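Branched-chain amino acid aminotransferase (Thermoproteus uzoniensis, PDB 5CE8) catalyses the pyridoxal 5'-phosphate-dependent transfer of amino groups between branched-chain L-amino acids and 2-oxo acids, and also accepts R-amines. Local coordinates at the interface of chains A and B. Numbering follows the deposited sequence. Chains: chain A/B, Branched-chain amino acid aminotransferase.

Contact 1: the interface of chains A and B. Residues chain A 39-40, 74, 157-158, 163, 166; chain B 168, 172.
The start of helix 167-179 of chain B, with B:Leu168 and B:Met172 one turn apart, meets chain A at the end of helix 60-74, the loop at A:Gly39 and A:Phe40, the loop at A:Met157 and A:Pro158, and the loop at A:Ala163 with the 3-10 helix 164-166 that follows it. This is part of the two-fold interface of a fold-type IV (class IV) aminotransferase, a family whose active unit is a dimer. B:Leu168 enters a largely apolar pocket of the partner with CG anti to the backbone N (chi1 171°); chi2 (69°) turns CD1 toward A:Phe40 and CD2 toward A:Ala163 and A:Ile166. CD1 of B:Leu168 touches CD1 of A:Phe40 at 3.7 Å, and the two side chains cross at about a right angle. CD2 of B:Leu168 lies 4.0 Å from A:Ala163 CB and 4.1 Å from A:Ile166 CG1. CB of B:Leu168 packs on the carbonyl oxygen of A:Gly39 (3.6 Å). Within chain A, CD1 of A:Ile74 lies over one face of the A:Phe40 ring, toward its rim. Bent at chi2 and chi3, B:Met172 brings its CE to 3.5 Å from the carbonyl oxygen of A:Ile74. SD of B:Met172 comes within 4.2 Å of ring carbon CG of A:Pro158, the two side chains reaching toward each other.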
# COMPACT_ATOMS: atom_id res chain seq x y z
N GLY A 39 1.88 5.21 -26.04
CA GLY A 39 1.65 3.76 -25.84
C GLY A 39 0.18 3.36 -25.85
O GLY A 39 -0.23 2.49 -25.12
N PHE A 40 -0.59 3.92 -26.76
CA PHE A 40 -1.95 3.60 -26.94
C PHE A 40 -2.17 2.69 -28.18
O PHE A 40 -2.40 3.18 -29.36
CB PHE A 40 -2.74 4.86 -27.10
CG PHE A 40 -4.21 4.63 -27.00
CD1 PHE A 40 -4.79 4.40 -25.77
CD2 PHE A 40 -5.05 4.72 -28.11
CE1 PHE A 40 -6.18 4.23 -25.65
CE2 PHE A 40 -6.47 4.46 -28.00
CZ PHE A 40 -7.02 4.21 -26.76
N ILE A 74 -9.07 -0.80 -23.46
CA ILE A 74 -8.32 0.49 -23.49
C ILE A 74 -9.12 1.60 -24.17
O ILE A 74 -8.71 2.72 -24.11
CB ILE A 74 -6.85 0.38 -24.05
CG1 ILE A 74 -6.72 0.11 -25.59
CG2 ILE A 74 -6.05 -0.59 -23.21
CD1 ILE A 74 -5.42 0.61 -26.20
N MET A 157 -2.90 1.01 -14.86
CA MET A 157 -3.18 0.64 -16.26
C MET A 157 -3.89 -0.72 -16.32
O MET A 157 -3.72 -1.50 -15.40
CB MET A 157 -1.92 0.55 -17.07
CG MET A 157 -1.06 1.84 -17.23
SD MET A 157 0.39 1.35 -18.18
CE MET A 157 1.02 3.00 -18.25
N PRO A 158 -4.56 -1.03 -17.45
CA PRO A 158 -5.42 -2.23 -17.51
C PRO A 158 -4.64 -3.40 -17.98
O PRO A 158 -4.71 -3.79 -19.15
CB PRO A 158 -6.60 -1.82 -18.43
CG PRO A 158 -6.16 -0.66 -19.11
CD PRO A 158 -5.02 -0.02 -18.39
N ALA A 163 -1.59 -4.48 -24.00
CA ALA A 163 -1.52 -3.10 -24.48
C ALA A 163 -0.13 -2.53 -24.46
O ALA A 163 0.56 -2.66 -23.48
CB ALA A 163 -2.49 -2.22 -23.69
N ILE A 166 1.96 -0.47 -21.63
CA ILE A 166 2.32 -1.33 -20.41
C ILE A 166 3.70 -1.94 -20.49
O ILE A 166 4.33 -2.12 -19.44
CB ILE A 166 1.36 -2.51 -20.21
CG1 ILE A 166 -0.05 -2.02 -20.03
CG2 ILE A 166 1.71 -3.43 -19.04
CD1 ILE A 166 -1.02 -3.10 -20.14
N LEU B 168 -0.31 5.87 -21.58
CA LEU B 168 -1.50 5.09 -21.57
C LEU B 168 -2.36 5.36 -20.29
O LEU B 168 -3.62 5.61 -20.34
CB LEU B 168 -1.17 3.59 -21.77
CG LEU B 168 -2.39 2.61 -21.54
CD1 LEU B 168 -3.35 2.85 -22.69
CD2 LEU B 168 -2.18 1.12 -21.59
N MET B 172 -5.94 7.13 -20.22
CA MET B 172 -7.02 6.64 -19.34
C MET B 172 -7.61 7.80 -18.55
O MET B 172 -8.83 8.04 -18.59
CB MET B 172 -6.55 5.57 -18.32
CG MET B 172 -6.09 4.25 -18.82
SD MET B 172 -7.19 3.29 -19.85
CE MET B 172 -6.84 4.03 -21.46

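Contact 2: the interface of chains A and B. Residues chain A 175, 178-179; chain B 118, 120.
B:Arg120 lies against the C-terminal end of chain A helix 167-179, where A:Val175, A:Arg178 and A:Ala179 face it. From CB, its chain runs past A:Val175. CG of B:Arg120 is 4.0 Å from CG1 of A:Val175, and CD is nearly as near; the two side chains slide past each other in opposite directions. A bend at chi3 (-48°) turns the guanidinium toward B:Asp118 of its own chain. NE of B:Arg120 gives a hydrogen bond to OD1 of B:Asp118 at 2.8 Å, and NH2 of B:Arg120 gives one to OD2 of B:Asp118 at 2.9 Å. Both bonds are nearly straight and lie in the guanidinium plane, and both carboxylate oxygens use their syn lone pairs. This side-on, two-nitrogen salt bridge fixes the rotation of the guanidinium. One face of the B:Arg120 guanidinium is thereby presented to CB of A:Arg178, 3.8 Å above the plane, toward the rim. NH1 of B:Arg120 ends 3.5 Å from the carbonyl oxygen of A:Arg178, too far to count as a hydrogen bond. A:Arg178 is extended, crosses B:Asp118 and places its CD 3.6 Å from OD2 of B:Asp118. Its charge may weakly attract the carboxylate. The site packs a salt-bridged loop of one subunit onto the helix end of the other and contributes to dimer contact.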
# COMPACT_ATOMS: atom_id res chain seq x y z
N VAL A 175 15.37 -6.16 -19.03
CA VAL A 175 16.72 -5.63 -19.12
C VAL A 175 17.44 -5.77 -17.81
O VAL A 175 18.61 -6.13 -17.80
CB VAL A 175 16.72 -4.17 -19.60
CG1 VAL A 175 18.09 -3.42 -19.36
CG2 VAL A 175 16.26 -4.15 -21.06
N ARG A 178 18.58 -9.43 -17.62
CA ARG A 178 19.57 -9.75 -18.64
C ARG A 178 20.84 -9.00 -18.51
O ARG A 178 21.87 -9.61 -18.76
CB ARG A 178 18.95 -9.51 -20.00
CG ARG A 178 17.81 -10.48 -20.28
CD ARG A 178 17.06 -10.12 -21.56
NE ARG A 178 16.14 -11.12 -22.03
CZ ARG A 178 14.99 -11.41 -21.45
NH1 ARG A 178 14.65 -10.80 -20.28
NH2 ARG A 178 14.19 -12.34 -21.99
N ALA A 179 20.81 -7.74 -18.06
CA ALA A 179 22.04 -6.95 -17.75
C ALA A 179 23.01 -7.70 -16.79
O ALA A 179 24.21 -7.69 -17.00
CB ALA A 179 21.72 -5.56 -17.19
N ASP B 118 14.37 -7.32 -25.24
CA ASP B 118 15.77 -6.98 -24.88
C ASP B 118 16.24 -5.85 -25.84
O ASP B 118 16.84 -6.08 -26.89
CB ASP B 118 16.68 -8.20 -25.01
CG ASP B 118 18.07 -7.95 -24.49
OD1 ASP B 118 18.41 -6.84 -24.04
OD2 ASP B 118 18.84 -8.93 -24.51
N ARG B 120 18.48 -3.60 -25.25
CA ARG B 120 19.85 -3.21 -25.06
C ARG B 120 20.65 -2.95 -26.32
O ARG B 120 20.54 -3.66 -27.31
CB ARG B 120 20.57 -4.30 -24.23
CG ARG B 120 20.17 -4.22 -22.73
CD ARG B 120 20.81 -5.28 -21.86
NE ARG B 120 20.70 -6.61 -22.47
CZ ARG B 120 21.54 -7.62 -22.28
NH1 ARG B 120 22.62 -7.50 -21.49
NH2 ARG B 120 21.29 -8.77 -22.89

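Contact 3: the interface of chains A and B. Residues chain A 151-153, 156; chain B 151-153, 156.
A:Met156 and B:Met156 cross at about a right angle, with their sulfur atoms meeting near the two-fold axis. SD of A:Met156 is 3.4 Å from SD of B:Met156. Each CG stands anti to its own carbonyl carbon (chi1 -55°), and the chain beyond it is extended. This shape carries each thioether over to the opposite loop 151-153. There CG of A:Met156 lies 3.7 Å from the carbonyl oxygen of B:Arg151. The sulfur of A:Met156 also sits 3.6 Å from the backbone N of B:His153. CE of A:Met156 goes on to CB of B:His153 at 3.9 Å, and these two side chains approach at a slant. The histidine is thus touched at its CB, while its ring points away from the methionine pair. The same contacts run back from B:Met156 to chain A. Beside the methionines, the two valines meet through one methyl each, CG2 of A:Val152 to CG2 of B:Val152 at 3.8 Å. Chi1 of 60° puts CG1 between the backbone N and carbonyl carbon and turns CG2 toward its twin. The patch lies in the long connection between strand 142-146 and the 3-10 helix 164-166, where these segments of both subunits face each other across the dimer axis.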
# COMPACT_ATOMS: atom_id res chain seq x y z
N ARG A 151 5.41 -5.29 -11.23
CA ARG A 151 4.39 -5.26 -12.28
C ARG A 151 3.46 -4.04 -12.16
O ARG A 151 2.94 -3.72 -11.10
CB ARG A 151 3.57 -6.56 -12.25
CG ARG A 151 2.51 -6.78 -13.28
CD ARG A 151 2.92 -7.16 -14.74
NE ARG A 151 1.69 -7.64 -15.39
CZ ARG A 151 1.28 -7.42 -16.66
NH1 ARG A 151 2.03 -6.79 -17.54
NH2 ARG A 151 0.08 -7.87 -17.05
N VAL A 152 3.15 -3.44 -13.27
CA VAL A 152 2.38 -2.22 -13.24
C VAL A 152 0.99 -2.70 -12.69
O VAL A 152 0.55 -3.83 -13.01
CB VAL A 152 2.38 -1.44 -14.60
CG1 VAL A 152 1.85 -2.16 -15.75
CG2 VAL A 152 1.57 -0.18 -14.48
N HIS A 153 0.33 -1.87 -11.90
CA HIS A 153 -0.84 -2.23 -11.11
C HIS A 153 -2.15 -1.89 -11.85
O HIS A 153 -2.21 -0.91 -12.60
CB HIS A 153 -0.77 -1.52 -9.77
CG HIS A 153 -1.72 -2.08 -8.74
ND1 HIS A 153 -2.92 -1.49 -8.44
CD2 HIS A 153 -1.64 -3.19 -7.96
CE1 HIS A 153 -3.55 -2.23 -7.55
NE2 HIS A 153 -2.77 -3.25 -7.22
N MET A 156 -3.70 1.62 -12.09
CA MET A 156 -2.98 2.57 -12.93
C MET A 156 -2.96 2.29 -14.45
O MET A 156 -3.00 3.26 -15.24
CB MET A 156 -1.51 2.59 -12.42
CG MET A 156 -1.36 2.90 -10.95
SD MET A 156 0.26 2.29 -10.32
CE MET A 156 -0.21 2.57 -8.62
N ARG B 151 -2.07 7.78 -10.89
CA ARG B 151 -0.78 7.94 -11.58
C ARG B 151 0.11 6.70 -11.46
O ARG B 151 0.30 6.14 -10.39
CB ARG B 151 -0.05 9.18 -11.03
CG ARG B 151 1.26 9.58 -11.63
CD ARG B 151 1.28 10.28 -13.02
NE ARG B 151 2.62 10.85 -13.17
CZ ARG B 151 3.39 10.89 -14.28
NH1 ARG B 151 2.95 10.50 -15.45
NH2 ARG B 151 4.64 11.39 -14.20
N VAL B 152 0.75 6.34 -12.54
CA VAL B 152 1.51 5.12 -12.55
C VAL B 152 2.67 5.42 -11.53
O VAL B 152 3.14 6.58 -11.45
CB VAL B 152 1.93 4.65 -13.98
CG1 VAL B 152 2.76 5.59 -14.74
CG2 VAL B 152 2.72 3.37 -13.91
N HIS B 153 3.10 4.42 -10.77
CA HIS B 153 3.97 4.57 -9.62
C HIS B 153 5.45 4.34 -10.00
O HIS B 153 5.76 3.55 -10.90
CB HIS B 153 3.54 3.58 -8.55
CG HIS B 153 4.12 3.87 -7.19
ND1 HIS B 153 5.21 3.20 -6.68
CD2 HIS B 153 3.78 4.79 -6.24
CE1 HIS B 153 5.53 3.70 -5.51
NE2 HIS B 153 4.65 4.65 -5.21
N MET B 156 7.12 0.92 -10.53
CA MET B 156 6.71 0.21 -11.73
C MET B 156 7.12 0.81 -13.09
O MET B 156 7.42 0.03 -14.03
CB MET B 156 5.16 0.12 -11.69
CG MET B 156 4.59 -0.49 -10.43
SD MET B 156 2.84 0.02 -10.19
CE MET B 156 2.80 -0.64 -8.53

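Contact 1 and contact 3 are neighbours, their C-alpha centres about 11 Å apart. Contact 2 lies about 23 Å from contact 1 and 21 Å from contact 3, again between C-alpha centres. Helix 167-179 joins contact 1 to contact 2: its start serves the first and its end the second, on opposite chains. A:Met156 of contact 3 precedes A:Met157 of contact 1, so one loop serves both. Contact 3 lies on the two-fold axis, whereas contacts 1 and 2 each recur with the chains exchanged. Together they spread the pairing over several elements. The deposited assembly holds six copies; these contacts describe one pair and do not show how pairs meet.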